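Long-range contacts in restriction endonuclease (Mycobacterium sp., PDB 4F0Q), which probably cleaves DNA carrying methylated cytosine, as a tetrameric, modification-dependent restriction endonuclease that binds magnesium: residues 268-274 / 390-396; 281-286 / 414-419; 300-304 / 355-359; 317-323 / 335-340. All blocks are in the same frame, centred on the assembly; numbering follows the deposited sequence.

Contact 1. Residues 268-274 / 390-396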
loop_
_atom_site.group_PDB
_atom_site.type_symbol
_atom_site.label_atom_id
_atom_site.label_comp_id
_atom_site.label_asym_id
_atom_site.label_seq_id
_atom_site.Cartn_x
_atom_site.Cartn_y
_atom_site.Cartn_z
ATOM N N VAL A 268 11.346 -8.983 -15.079
ATOM C CA VAL A 268 11.495 -8.069 -16.205
ATOM C C VAL A 268 10.890 -8.664 -17.472
ATOM O O VAL A 268 11.378 -9.666 -17.993
ATOM C CB VAL A 268 12.973 -7.732 -16.465
ATOM C CG1 VAL A 268 13.108 -6.883 -17.718
ATOM C CG2 VAL A 268 13.576 -7.022 -15.263
ATOM N N GLN A 269 9.822 -8.043 -17.959
ATOM C CA GLN A 269 9.172 -8.498 -19.179
ATOM C C GLN A 269 9.692 -7.732 -20.386
ATOM O O GLN A 269 9.941 -6.529 -20.308
ATOM C CB GLN A 269 7.655 -8.332 -19.077
ATOM C CG GLN A 269 7.020 -9.095 -17.930
ATOM C CD GLN A 269 5.508 -9.052 -17.972
ATOM O OE1 GLN A 269 4.916 -8.605 -18.955
ATOM N NE2 GLN A 269 4.871 -9.516 -16.904
ATOM N N SER A 270 9.857 -8.434 -21.501
ATOM C CA SER A 270 10.272 -7.795 -22.740
ATOM C C SER A 270 9.118 -6.970 -23.292
ATOM O O SER A 270 8.000 -7.033 -22.778
ATOM C CB SER A 270 10.708 -8.842 -23.766
ATOM O OG SER A 270 9.630 -9.695 -24.114
ATOM N N SER A 271 9.388 -6.194 -24.336
ATOM C CA SER A 271 8.343 -5.410 -24.976
ATOM C C SER A 271 7.315 -6.330 -25.624
ATOM O O SER A 271 6.132 -6.006 -25.683
ATOM C CB SER A 271 8.935 -4.455 -26.015
ATOM O OG SER A 271 9.768 -3.487 -25.401
ATOM N N LYS A 272 7.775 -7.486 -26.095
ATOM C CA LYS A 272 6.899 -8.445 -26.759
ATOM C C LYS A 272 5.956 -9.127 -25.772
ATOM O O LYS A 272 4.815 -9.445 -26.107
ATOM C CB LYS A 272 7.720 -9.492 -27.519
ATOM C CG LYS A 272 6.880 -10.430 -28.373
ATOM C CD LYS A 272 7.737 -11.265 -29.312
ATOM C CE LYS A 272 8.615 -12.242 -28.550
ATOM N NZ LYS A 272 9.385 -13.123 -29.471
ATOM N N GLU A 273 6.436 -9.345 -24.553
ATOM C CA GLU A 273 5.632 -9.983 -23.518
ATOM C C GLU A 273 4.518 -9.065 -23.020
ATOM O O GLU A 273 3.401 -9.513 -22.766
ATOM C CB GLU A 273 6.514 -10.429 -22.352
ATOM C CG GLU A 273 7.419 -11.603 -22.680
ATOM C CD GLU A 273 8.427 -11.885 -21.584
ATOM O OE1 GLU A 273 9.315 -11.035 -21.363
ATOM O OE2 GLU A 273 8.330 -12.953 -20.945
ATOM N N GLN A 274 4.829 -7.780 -22.882
ATOM C CA GLN A 274 3.855 -6.805 -22.403
ATOM C C GLN A 274 2.788 -6.528 -23.458
ATOM O O GLN A 274 1.674 -6.113 -23.136
ATOM C CB GLN A 274 4.552 -5.505 -22.005
ATOM C CG GLN A 274 5.653 -5.684 -20.978
ATOM C CD GLN A 274 6.354 -4.383 -20.650
ATOM O OE1 GLN A 274 5.716 -3.395 -20.287
ATOM N NE2 GLN A 274 7.675 -4.372 -20.785
ATOM N N SER A 390 4.728 -0.285 -24.070
ATOM C CA SER A 390 5.395 -1.090 -23.053
ATOM C C SER A 390 6.283 -0.225 -22.167
ATOM O O SER A 390 6.503 0.951 -22.451
ATOM C CB SER A 390 6.235 -2.188 -23.708
ATOM O OG SER A 390 5.433 -3.046 -24.498
ATOM N N PHE A 391 6.785 -0.815 -21.089
ATOM C CA PHE A 391 7.745 -0.138 -20.227
ATOM C C PHE A 391 9.145 -0.648 -20.540
ATOM O O PHE A 391 9.351 -1.851 -20.706
ATOM C CB PHE A 391 7.410 -0.370 -18.751
ATOM C CG PHE A 391 6.047 0.124 -18.354
ATOM C CD1 PHE A 391 5.848 1.453 -18.016
ATOM C CD2 PHE A 391 4.965 -0.740 -18.317
ATOM C CE1 PHE A 391 4.596 1.911 -17.651
ATOM C CE2 PHE A 391 3.710 -0.287 -17.952
ATOM C CZ PHE A 391 3.526 1.040 -17.619
ATOM N N SER A 392 10.101 0.271 -20.628
ATOM C CA SER A 392 11.479 -0.079 -20.957
ATOM C C SER A 392 12.081 -1.005 -19.910
ATOM O O SER A 392 11.603 -1.068 -18.777
ATOM C CB SER A 392 12.334 1.180 -21.101
ATOM O OG SER A 392 12.383 1.903 -19.884
ATOM N N ARG A 393 13.132 -1.722 -20.296
ATOM C CA ARG A 393 13.781 -2.663 -19.396
ATOM C C ARG A 393 14.376 -1.945 -18.192
ATOM O O ARG A 393 14.280 -2.424 -17.061
ATOM C CB ARG A 393 14.867 -3.451 -20.128
ATOM C CG ARG A 393 15.435 -4.594 -19.309
ATOM C CD ARG A 393 16.416 -5.434 -20.105
ATOM N NE ARG A 393 16.670 -6.713 -19.448
ATOM C CZ ARG A 393 17.573 -6.897 -18.491
ATOM N NH1 ARG A 393 18.318 -5.882 -18.075
ATOM N NH2 ARG A 393 17.732 -8.098 -17.951
ATOM N N GLN A 394 14.982 -0.789 -18.441
ATOM C CA GLN A 394 15.620 -0.015 -17.384
ATOM C C GLN A 394 14.599 0.496 -16.371
ATOM O O GLN A 394 14.879 0.552 -15.173
ATOM C CB GLN A 394 16.414 1.151 -17.976
ATOM C CG GLN A 394 17.286 1.879 -16.966
ATOM C CD GLN A 394 18.299 0.965 -16.301
ATOM O OE1 GLN A 394 18.793 0.016 -16.910
ATOM N NE2 GLN A 394 18.610 1.246 -15.041
ATOM N N ALA A 395 13.416 0.859 -16.857
ATOM C CA ALA A 395 12.337 1.310 -15.986
ATOM C C ALA A 395 11.943 0.210 -15.007
ATOM O O ALA A 395 11.890 0.430 -13.796
ATOM C CB ALA A 395 11.135 1.741 -16.813
ATOM N N GLN A 396 11.679 -0.977 -15.546
ATOM C CA GLN A 396 11.307 -2.131 -14.738
ATOM C C GLN A 396 12.416 -2.502 -13.759
ATOM O O GLN A 396 12.147 -2.851 -12.610
ATOM C CB GLN A 396 10.981 -3.323 -15.638
ATOM C CG GLN A 396 9.937 -3.024 -16.703
ATOM C CD GLN A 396 9.660 -4.214 -17.598
ATOM O OE1 GLN A 396 9.044 -5.192 -17.178
ATOM N NE2 GLN A 396 10.120 -4.138 -18.842
HETATM O O HOH W 1 10.979 -2.875 -22.836
#

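Contact 2. Residues 281-286 / 414-419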
loop_
_atom_site.group_PDB
_atom_site.type_symbol
_atom_site.label_atom_id
_atom_site.label_comp_id
_atom_site.label_asym_id
_atom_site.label_seq_id
_atom_site.Cartn_x
_atom_site.Cartn_y
_atom_site.Cartn_z
ATOM N N ALA A 281 -6.885 -10.902 -31.198
ATOM C CA ALA A 281 -7.986 -9.949 -31.145
ATOM C C ALA A 281 -7.616 -8.780 -30.242
ATOM O O ALA A 281 -8.033 -7.641 -30.470
ATOM C CB ALA A 281 -9.252 -10.626 -30.647
ATOM N N GLU A 282 -6.823 -9.072 -29.216
ATOM C CA GLU A 282 -6.374 -8.056 -28.275
ATOM C C GLU A 282 -5.398 -7.091 -28.941
ATOM O O GLU A 282 -5.283 -5.935 -28.536
ATOM C CB GLU A 282 -5.734 -8.711 -27.050
ATOM C CG GLU A 282 -6.652 -9.694 -26.340
ATOM C CD GLU A 282 -6.035 -10.288 -25.091
ATOM O OE1 GLU A 282 -4.823 -10.081 -24.865
ATOM O OE2 GLU A 282 -6.764 -10.963 -24.333
ATOM N N ALA A 283 -4.701 -7.573 -29.965
ATOM C CA ALA A 283 -3.798 -6.730 -30.742
ATOM C C ALA A 283 -4.588 -5.690 -31.529
ATOM O O ALA A 283 -4.263 -4.501 -31.510
ATOM C CB ALA A 283 -2.957 -7.577 -31.679
ATOM N N ALA A 284 -5.624 -6.151 -32.222
ATOM C CA ALA A 284 -6.506 -5.269 -32.975
ATOM C C ALA A 284 -7.199 -4.289 -32.037
ATOM O O ALA A 284 -7.355 -3.108 -32.358
ATOM C CB ALA A 284 -7.532 -6.081 -33.748
ATOM N N THR A 285 -7.612 -4.791 -30.876
ATOM C CA THR A 285 -8.229 -3.957 -29.851
ATOM C C THR A 285 -7.283 -2.842 -29.425
ATOM O O THR A 285 -7.677 -1.679 -29.339
ATOM C CB THR A 285 -8.624 -4.785 -28.614
ATOM O OG1 THR A 285 -9.623 -5.745 -28.979
ATOM C CG2 THR A 285 -9.176 -3.883 -27.522
ATOM N N LEU A 286 -6.030 -3.205 -29.172
ATOM C CA LEU A 286 -5.016 -2.240 -28.763
ATOM C C LEU A 286 -4.750 -1.209 -29.853
ATOM O O LEU A 286 -4.561 -0.027 -29.567
ATOM C CB LEU A 286 -3.717 -2.952 -28.389
ATOM C CG LEU A 286 -2.595 -2.043 -27.888
ATOM C CD1 LEU A 286 -3.032 -1.293 -26.637
ATOM C CD2 LEU A 286 -1.338 -2.851 -27.625
ATOM N N LEU A 414 -3.914 -3.849 -20.858
ATOM C CA LEU A 414 -4.925 -2.851 -21.193
ATOM C C LEU A 414 -5.944 -3.401 -22.183
ATOM O O LEU A 414 -7.146 -3.232 -22.000
ATOM C CB LEU A 414 -4.272 -1.593 -21.770
ATOM C CG LEU A 414 -5.223 -0.554 -22.368
ATOM C CD1 LEU A 414 -6.100 0.067 -21.291
ATOM C CD2 LEU A 414 -4.449 0.518 -23.119
ATOM N N ALA A 415 -5.456 -4.060 -23.229
ATOM C CA ALA A 415 -6.324 -4.622 -24.258
ATOM C C ALA A 415 -7.231 -5.710 -23.694
ATOM O O ALA A 415 -8.437 -5.719 -23.951
ATOM C CB ALA A 415 -5.495 -5.166 -25.410
ATOM N N ALA A 416 -6.644 -6.623 -22.925
ATOM C CA ALA A 416 -7.399 -7.713 -22.314
ATOM C C ALA A 416 -8.469 -7.184 -21.361
ATOM O O ALA A 416 -9.629 -7.614 -21.405
ATOM C CB ALA A 416 -6.460 -8.665 -21.585
ATOM N N THR A 417 -8.071 -6.246 -20.507
ATOM C CA THR A 417 -8.978 -5.653 -19.533
ATOM C C THR A 417 -10.127 -4.929 -20.222
ATOM O O THR A 417 -11.286 -5.111 -19.863
ATOM C CB THR A 417 -8.247 -4.661 -18.608
ATOM O OG1 THR A 417 -7.120 -5.308 -18.003
ATOM C CG2 THR A 417 -9.183 -4.154 -17.522
ATOM N N VAL A 418 -9.795 -4.109 -21.216
ATOM C CA VAL A 418 -10.796 -3.364 -21.972
ATOM C C VAL A 418 -11.773 -4.302 -22.676
ATOM O O VAL A 418 -12.984 -4.080 -22.654
ATOM C CB VAL A 418 -10.136 -2.408 -22.995
ATOM C CG1 VAL A 418 -11.125 -1.995 -24.069
ATOM C CG2 VAL A 418 -9.571 -1.185 -22.288
ATOM N N ARG A 419 -11.244 -5.359 -23.286
ATOM C CA ARG A 419 -12.084 -6.358 -23.940
ATOM C C ARG A 419 -13.034 -7.029 -22.951
ATOM O O ARG A 419 -14.216 -7.223 -23.248
ATOM C CB ARG A 419 -11.226 -7.403 -24.654
ATOM C CG ARG A 419 -10.753 -6.975 -26.033
ATOM C CD ARG A 419 -9.767 -7.972 -26.615
ATOM N NE ARG A 419 -10.192 -9.351 -26.399
ATOM C CZ ARG A 419 -11.015 -10.016 -27.202
ATOM N NH1 ARG A 419 -11.510 -9.427 -28.282
ATOM N NH2 ARG A 419 -11.345 -11.270 -26.924
#

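Contact 3. Residues 300-304 / 355-359. With MG (magnesium ion), chain E.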
loop_
_atom_site.group_PDB
_atom_site.type_symbol
_atom_site.label_atom_id
_atom_site.label_comp_id
_atom_site.label_asym_id
_atom_site.label_seq_id
_atom_site.Cartn_x
_atom_site.Cartn_y
_atom_site.Cartn_z
ATOM N N PHE A 300 -8.622 9.199 -22.578
ATOM C CA PHE A 300 -7.769 8.054 -22.306
ATOM C C PHE A 300 -7.410 8.007 -20.829
ATOM O O PHE A 300 -7.168 6.936 -20.283
ATOM C CB PHE A 300 -6.499 8.096 -23.157
ATOM C CG PHE A 300 -5.585 6.925 -22.932
ATOM C CD1 PHE A 300 -5.869 5.691 -23.494
ATOM C CD2 PHE A 300 -4.445 7.057 -22.156
ATOM C CE1 PHE A 300 -5.032 4.609 -23.286
ATOM C CE2 PHE A 300 -3.604 5.980 -21.945
ATOM C CZ PHE A 300 -3.898 4.755 -22.512
ATOM N N GLU A 301 -7.371 9.170 -20.185
ATOM C CA GLU A 301 -7.156 9.220 -18.742
ATOM C C GLU A 301 -8.339 8.605 -17.988
ATOM O O GLU A 301 -8.151 7.843 -17.035
ATOM C CB GLU A 301 -6.901 10.657 -18.275
ATOM C CG GLU A 301 -5.598 11.251 -18.790
ATOM C CD GLU A 301 -5.402 12.694 -18.366
ATOM O OE1 GLU A 301 -6.362 13.300 -17.848
ATOM O OE2 GLU A 301 -4.284 13.221 -18.551
ATOM N N LEU A 302 -9.553 8.931 -18.423
ATOM C CA LEU A 302 -10.759 8.359 -17.823
ATOM C C LEU A 302 -10.814 6.846 -18.040
ATOM O O LEU A 302 -11.070 6.070 -17.101
ATOM C CB LEU A 302 -12.011 9.018 -18.404
ATOM C CG LEU A 302 -13.349 8.554 -17.825
ATOM C CD1 LEU A 302 -13.401 8.807 -16.326
ATOM C CD2 LEU A 302 -14.510 9.239 -18.527
ATOM N N LEU A 303 -10.572 6.436 -19.283
ATOM C CA LEU A 303 -10.513 5.019 -19.620
ATOM C C LEU A 303 -9.481 4.304 -18.758
ATOM O O LEU A 303 -9.716 3.195 -18.291
ATOM C CB LEU A 303 -10.174 4.818 -21.097
ATOM C CG LEU A 303 -9.969 3.355 -21.503
ATOM C CD1 LEU A 303 -11.271 2.576 -21.401
ATOM C CD2 LEU A 303 -9.375 3.240 -22.895
ATOM N N ALA A 304 -8.341 4.951 -18.543
ATOM C CA ALA A 304 -7.272 4.376 -17.738
ATOM C C ALA A 304 -7.677 4.273 -16.275
ATOM O O ALA A 304 -7.260 3.351 -15.580
ATOM C CB ALA A 304 -6.001 5.190 -17.878
ATOM N N GLN A 355 -1.533 7.394 -13.668
ATOM C CA GLN A 355 -0.916 8.084 -14.793
ATOM C C GLN A 355 -1.232 7.343 -16.083
ATOM O O GLN A 355 -1.117 6.124 -16.144
ATOM C CB GLN A 355 0.597 8.171 -14.606
ATOM C CG GLN A 355 1.351 8.590 -15.858
ATOM C CD GLN A 355 0.963 9.971 -16.341
ATOM O OE1 GLN A 355 0.679 10.171 -17.522
ATOM N NE2 GLN A 355 0.952 10.935 -15.428
ATOM N N ALA A 356 -1.629 8.083 -17.111
ATOM C CA ALA A 356 -1.996 7.479 -18.385
ATOM C C ALA A 356 -1.224 8.103 -19.539
ATOM O O ALA A 356 -1.155 9.327 -19.660
ATOM C CB ALA A 356 -3.488 7.619 -18.618
ATOM N N LYS A 357 -0.644 7.263 -20.391
ATOM C CA LYS A 357 0.067 7.770 -21.560
ATOM C C LYS A 357 -0.180 6.929 -22.808
ATOM O O LYS A 357 0.254 5.781 -22.895
ATOM C CB LYS A 357 1.568 7.890 -21.284
ATOM C CG LYS A 357 2.312 8.675 -22.350
ATOM C CD LYS A 357 3.720 9.032 -21.913
ATOM C CE LYS A 357 4.392 9.926 -22.943
ATOM N NZ LYS A 357 5.747 10.359 -22.509
ATOM N N CYS A 358 -0.879 7.516 -23.774
ATOM C CA CYS A 358 -1.203 6.829 -25.017
ATOM C C CYS A 358 -0.131 7.053 -26.078
ATOM O O CYS A 358 -0.197 8.010 -26.851
ATOM C CB CYS A 358 -2.564 7.293 -25.540
ATOM S SG CYS A 358 -3.062 6.531 -27.098
ATOM N N ILE A 359 0.858 6.168 -26.104
ATOM C CA ILE A 359 1.911 6.218 -27.111
ATOM C C ILE A 359 1.758 5.044 -28.065
ATOM O O ILE A 359 0.870 4.210 -27.888
ATOM C CB ILE A 359 3.306 6.152 -26.471
ATOM C CG1 ILE A 359 3.468 4.847 -25.689
ATOM C CG2 ILE A 359 3.538 7.355 -25.571
ATOM C CD1 ILE A 359 4.821 4.690 -25.031
HETATM MG MG MG E . -0.670 11.150 -18.795
HETATM O O HOH W 2 -2.374 11.672 -19.873
HETATM O O HOH W 3 0.419 11.408 -20.553
HETATM O O HOH W 4 -0.217 12.920 -17.737
#

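Contact 4. Residues 317-323 / 335-340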
loop_
_atom_site.group_PDB
_atom_site.type_symbol
_atom_site.label_atom_id
_atom_site.label_comp_id
_atom_site.label_asym_id
_atom_site.label_seq_id
_atom_site.Cartn_x
_atom_site.Cartn_y
_atom_site.Cartn_z
ATOM N N ALA A 317 -9.170 -6.593 -4.538
ATOM C CA ALA A 317 -8.978 -5.305 -3.880
ATOM C C ALA A 317 -10.197 -4.408 -4.051
ATOM O O ALA A 317 -10.672 -4.196 -5.167
ATOM C CB ALA A 317 -7.733 -4.610 -4.426
ATOM N N ARG A 318 -10.700 -3.881 -2.940
ATOM C CA ARG A 318 -11.865 -3.004 -2.973
ATOM C C ARG A 318 -11.482 -1.582 -3.358
ATOM O O ARG A 318 -11.021 -0.804 -2.531
ATOM C CB ARG A 318 -12.615 -3.041 -1.639
ATOM C CG ARG A 318 -13.104 -4.438 -1.271
ATOM C CD ARG A 318 -14.065 -4.415 -0.094
ATOM N NE ARG A 318 -15.112 -3.408 -0.246
ATOM C CZ ARG A 318 -16.260 -3.600 -0.887
ATOM N NH1 ARG A 318 -16.522 -4.773 -1.452
ATOM N NH2 ARG A 318 -17.144 -2.613 -0.965
ATOM N N TYR A 319 -11.684 -1.257 -4.629
ATOM C CA TYR A 319 -11.262 0.022 -5.172
ATOM C C TYR A 319 -12.397 1.042 -5.125
ATOM O O TYR A 319 -13.557 0.711 -5.377
ATOM C CB TYR A 319 -10.766 -0.174 -6.606
ATOM C CG TYR A 319 -10.056 1.019 -7.204
ATOM C CD1 TYR A 319 -10.761 1.997 -7.890
ATOM C CD2 TYR A 319 -8.677 1.153 -7.100
ATOM C CE1 TYR A 319 -10.118 3.082 -8.446
ATOM C CE2 TYR A 319 -8.024 2.236 -7.653
ATOM C CZ TYR A 319 -8.748 3.196 -8.325
ATOM O OH TYR A 319 -8.100 4.276 -8.878
ATOM N N LYS A 320 -12.057 2.283 -4.793
ATOM C CA LYS A 320 -13.035 3.362 -4.776
ATOM C C LYS A 320 -12.692 4.404 -5.833
ATOM O O LYS A 320 -11.572 4.913 -5.878
ATOM C CB LYS A 320 -13.105 4.012 -3.391
ATOM C CG LYS A 320 -13.439 3.042 -2.267
ATOM C CD LYS A 320 -14.765 2.341 -2.516
ATOM C CE LYS A 320 -15.023 1.271 -1.462
ATOM N NZ LYS A 320 -15.057 1.854 -0.084
ATOM N N GLU A 321 -13.664 4.710 -6.686
ATOM C CA GLU A 321 -13.479 5.675 -7.763
ATOM C C GLU A 321 -13.291 7.090 -7.224
ATOM O O GLU A 321 -14.123 7.593 -6.470
ATOM C CB GLU A 321 -14.669 5.630 -8.725
ATOM C CG GLU A 321 -14.692 6.749 -9.751
ATOM C CD GLU A 321 -15.894 6.668 -10.673
ATOM O OE1 GLU A 321 -16.339 7.725 -11.166
ATOM O OE2 GLU A 321 -16.389 5.546 -10.907
ATOM N N GLY A 322 -12.190 7.726 -7.612
ATOM C CA GLY A 322 -11.895 9.074 -7.164
ATOM C C GLY A 322 -12.246 10.120 -8.203
ATOM O O GLY A 322 -13.417 10.471 -8.360
ATOM N N TRP A 323 -11.238 10.619 -8.917
ATOM C CA TRP A 323 -11.470 11.648 -9.931
ATOM C C TRP A 323 -10.313 11.803 -10.916
ATOM O O TRP A 323 -9.318 11.085 -10.843
ATOM C CB TRP A 323 -11.757 13.001 -9.270
ATOM C CG TRP A 323 -10.613 13.526 -8.458
ATOM C CD1 TRP A 323 -9.552 14.255 -8.911
ATOM C CD2 TRP A 323 -10.418 13.368 -7.048
ATOM N NE1 TRP A 323 -8.707 14.558 -7.872
ATOM C CE2 TRP A 323 -9.216 14.024 -6.717
ATOM C CE3 TRP A 323 -11.141 12.734 -6.033
ATOM C CZ2 TRP A 323 -8.722 14.066 -5.415
ATOM C CZ3 TRP A 323 -10.648 12.776 -4.741
ATOM C CH2 TRP A 323 -9.451 13.437 -4.444
ATOM N N PHE A 335 -4.989 10.712 -12.626
ATOM C CA PHE A 335 -6.205 10.410 -11.873
ATOM C C PHE A 335 -5.933 9.888 -10.464
ATOM O O PHE A 335 -4.841 9.410 -10.163
ATOM C CB PHE A 335 -7.119 9.449 -12.647
ATOM C CG PHE A 335 -6.490 8.121 -12.964
ATOM C CD1 PHE A 335 -5.800 7.932 -14.151
ATOM C CD2 PHE A 335 -6.610 7.054 -12.089
ATOM C CE1 PHE A 335 -5.228 6.709 -14.451
ATOM C CE2 PHE A 335 -6.039 5.829 -12.384
ATOM C CZ PHE A 335 -5.348 5.657 -13.567
ATOM N N ILE A 336 -6.944 9.994 -9.607
ATOM C CA ILE A 336 -6.836 9.581 -8.214
ATOM C C ILE A 336 -7.926 8.569 -7.873
ATOM O O ILE A 336 -9.076 8.720 -8.289
ATOM C CB ILE A 336 -6.950 10.796 -7.263
ATOM C CG1 ILE A 336 -5.824 11.793 -7.532
ATOM C CG2 ILE A 336 -6.912 10.355 -5.808
ATOM C CD1 ILE A 336 -4.448 11.255 -7.215
ATOM N N GLY A 337 -7.546 7.532 -7.131
ATOM C CA GLY A 337 -8.481 6.543 -6.626
ATOM C C GLY A 337 -8.114 6.144 -5.209
ATOM O O GLY A 337 -7.248 6.765 -4.592
ATOM N N ARG A 338 -8.761 5.107 -4.687
ATOM C CA ARG A 338 -8.494 4.666 -3.322
ATOM C C ARG A 338 -8.806 3.187 -3.122
ATOM O O ARG A 338 -9.812 2.683 -3.621
ATOM C CB ARG A 338 -9.299 5.501 -2.323
ATOM C CG ARG A 338 -8.943 5.239 -0.869
ATOM C CD ARG A 338 -9.916 5.922 0.078
ATOM N NE ARG A 338 -11.241 5.309 0.034
ATOM C CZ ARG A 338 -12.257 5.668 0.812
ATOM N NH1 ARG A 338 -12.104 6.641 1.699
ATOM N NH2 ARG A 338 -13.426 5.054 0.703
ATOM N N ILE A 339 -7.940 2.498 -2.387
ATOM C CA ILE A 339 -8.177 1.100 -2.047
ATOM C C ILE A 339 -8.304 0.939 -0.538
ATOM O O ILE A 339 -7.491 1.464 0.217
ATOM C CB ILE A 339 -7.043 0.189 -2.558
ATOM C CG1 ILE A 339 -6.895 0.312 -4.074
ATOM C CG2 ILE A 339 -7.297 -1.261 -2.167
ATOM C CD1 ILE A 339 -5.787 -0.537 -4.639
ATOM N N ASP A 340 -9.330 0.221 -0.097
ATOM C CA ASP A 340 -9.492 -0.061 1.323
ATOM C C ASP A 340 -8.830 -1.389 1.672
ATOM O O ASP A 340 -9.414 -2.455 1.473
ATOM C CB ASP A 340 -10.971 -0.079 1.708
ATOM C CG ASP A 340 -11.632 1.275 1.543
ATOM O OD1 ASP A 340 -10.920 2.298 1.625
ATOM O OD2 ASP A 340 -12.862 1.316 1.332
#

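Contact 1. Residues 268-274 / 390-396
V268 lays its CG1 methyl against the aliphatic part of R393, 3.6 Å from CG of that residue. Next to this pair the side chain of Q396 meets the backbone of Q269 at two points. Q269 N donates to Q396 OE1 at 3.1 Å, and Q396 NE2 donates to Q269 O at 2.8 Å. Q274 does the same in the other direction. Its OE1 accepts from F391 N at 2.9 Å, and its NE2 donates to F391 O at 3.0 Å. Each carboxamide thus satisfies both the N and the O of one residue on the facing segment, much as a neighbouring strand would. Each segment also carries the start of a helix. S270 and E273 form a capping box at the start of helix 271-274: E273 N donates to S270 OG at 3.2 Å, and S270 N to E273 OE1 at 2.7 Å. S392 is the N-cap of helix 393-401, with a weak bond from A395 N to S392 OG at 3.4 Å. Strand 390-391, just before it, pairs in parallel with strand 364-365 in the endonuclease family region. One water bridges S271 OG and F391 O, at 2.9 Å from each. The F391 ring turns to the protein interior, where it packs on V370 and meets Y385 edge-to-face. Q269 also packs on K345 of a second subunit.

Contact 2. Residues 281-286 / 414-419
R419 has the longest reach here, and its rotamer sets how it lies. Chi1 is m and chi2 t, but chi3 is p at 43°, so the chain bends before the guanidinium. One face of that group lies under A281, with A281 CB 3.5 Å from R419 NH1. T285 is m, so its OG1 donates to A281 O at 2.9 Å within its own helix, while R419 CD comes to 3.3 Å from T285 OG1. E282 (m, t) is extended, which brings its OE2 to 3.6 Å from A416 CB. E282 OE2 and R419 NE are 4.3 Å apart, too far for a salt bridge. L286 and L414 share the t, p rotamer and meet at 4.2 Å, CD1 of L286 to CD2 of L414. A415 sits at the crossing, and its CB is 3.2 Å from E282 O and 4.1 Å from L286 CB. L289 of helix 281-292 and V307 of helix 297-314 continue the apolar layer around L414 and V418. The two short helical segments run at 93° with axes 8.7 Å apart. This is near-perpendicular helix packing around a small alanine, joining helix 281-292 to helix 411-425 of the nuclease region.

Contact 3. Residues 300-304 / 355-359
Helix segment 300-304 crosses strand 355-357 at 127° between their N-to-C directions, with the axes 7.9 Å apart at closest. The nearest CA atoms are those of E301 and A356, at 5.5 Å. A356 points its CB at the helix and touches A304 CB at 3.6 Å and F300 CD2 at 3.7 Å. F300 takes the t rotamer and reaches along the strand. Its CE2 is 3.6 Å from the backbone N of both K357 and C358. One face of the ring receives C358 in a CH-pi contact, with C358 CB 3.9 Å from the ring centroid. C358 SG is 4.7 Å from the same centroid, a sulfur-aromatic contact. No hydrogen bond crosses between the segments; the side-chain contacts are apolar or aromatic. The E301 carboxylate bonds through OE1 to H298. On the strand, Q355 OE1 and A356 O each bind the magnesium ion at 2.1 Å. Three waters also bind it at 2.1 Å, and D334 completes the site. K357 points away from the helix. Helix 297-314 backs strand 347-357, which gives Q355 and A356 to the magnesium site. With D334 and K357, this fits the PD-(D/E)XK nuclease motif, with glutamine in the usual acidic position.

Contact 4. Residues 317-323 / 335-340
F335 places its CB 3.3 Å from W323 O, and its ring edge faces Y319 OH. The backbone N and O of I336 both bond to W323: I336 N donates to W323 O and W323 N to I336 O, each at 2.9 Å. I336 CB also lies over the W323 five-membered ring, 4.2 Å from its centroid, in a CH-pi contact. G322 and W323 both face I336, which makes a classic beta bulge. G322 CA comes to 3.1 Å from I336 O. At G337, Y319 OH approaches CA to 3.2 Å, and a CB there would clash with that hydroxyl. This is an antiparallel beta hairpin; strand 319-324 is one of two edge strands of the five-stranded nuclease sheet within this chain. R338 and K320 form a hydrogen-bonded pair: K320 N donates to R338 O at 2.6 Å, and R338 N to K320 O at 3.1 Å. I339 faces Y319 in a non-hydrogen-bonded pair, with I339 CG1 3.6 Å from Y319 CD2. D340 N donates to R318 O at 3.1 Å. D340 OD2 forms a salt bridge with K320 NZ at 2.7 Å. On the outer strand, E321 makes a salt bridge to R247 of a second subunit.

In the fold
Along the chain the first segments come in order 1, 2, 3, 4, the second as 4, 3, 1, 2. Contact 4 thus lies within the span of contact 3, and both within those of contacts 1 and 2, which cross. Contacts 3 and 4 share the five-stranded sheet, where strands 335-342 and 347-357 are neighbours. Their centres are about 16 Å apart, and they touch through F335. Contact 2, centred about 14 Å from contact 3, meets it where L414 packs on F300. Contact 1 lies about 18 Å from contacts 2 and 3, centre to centre, without touching. Contacts 3 and 4 lie by the metal site; contacts 1 and 2 tie earlier segments to late helices.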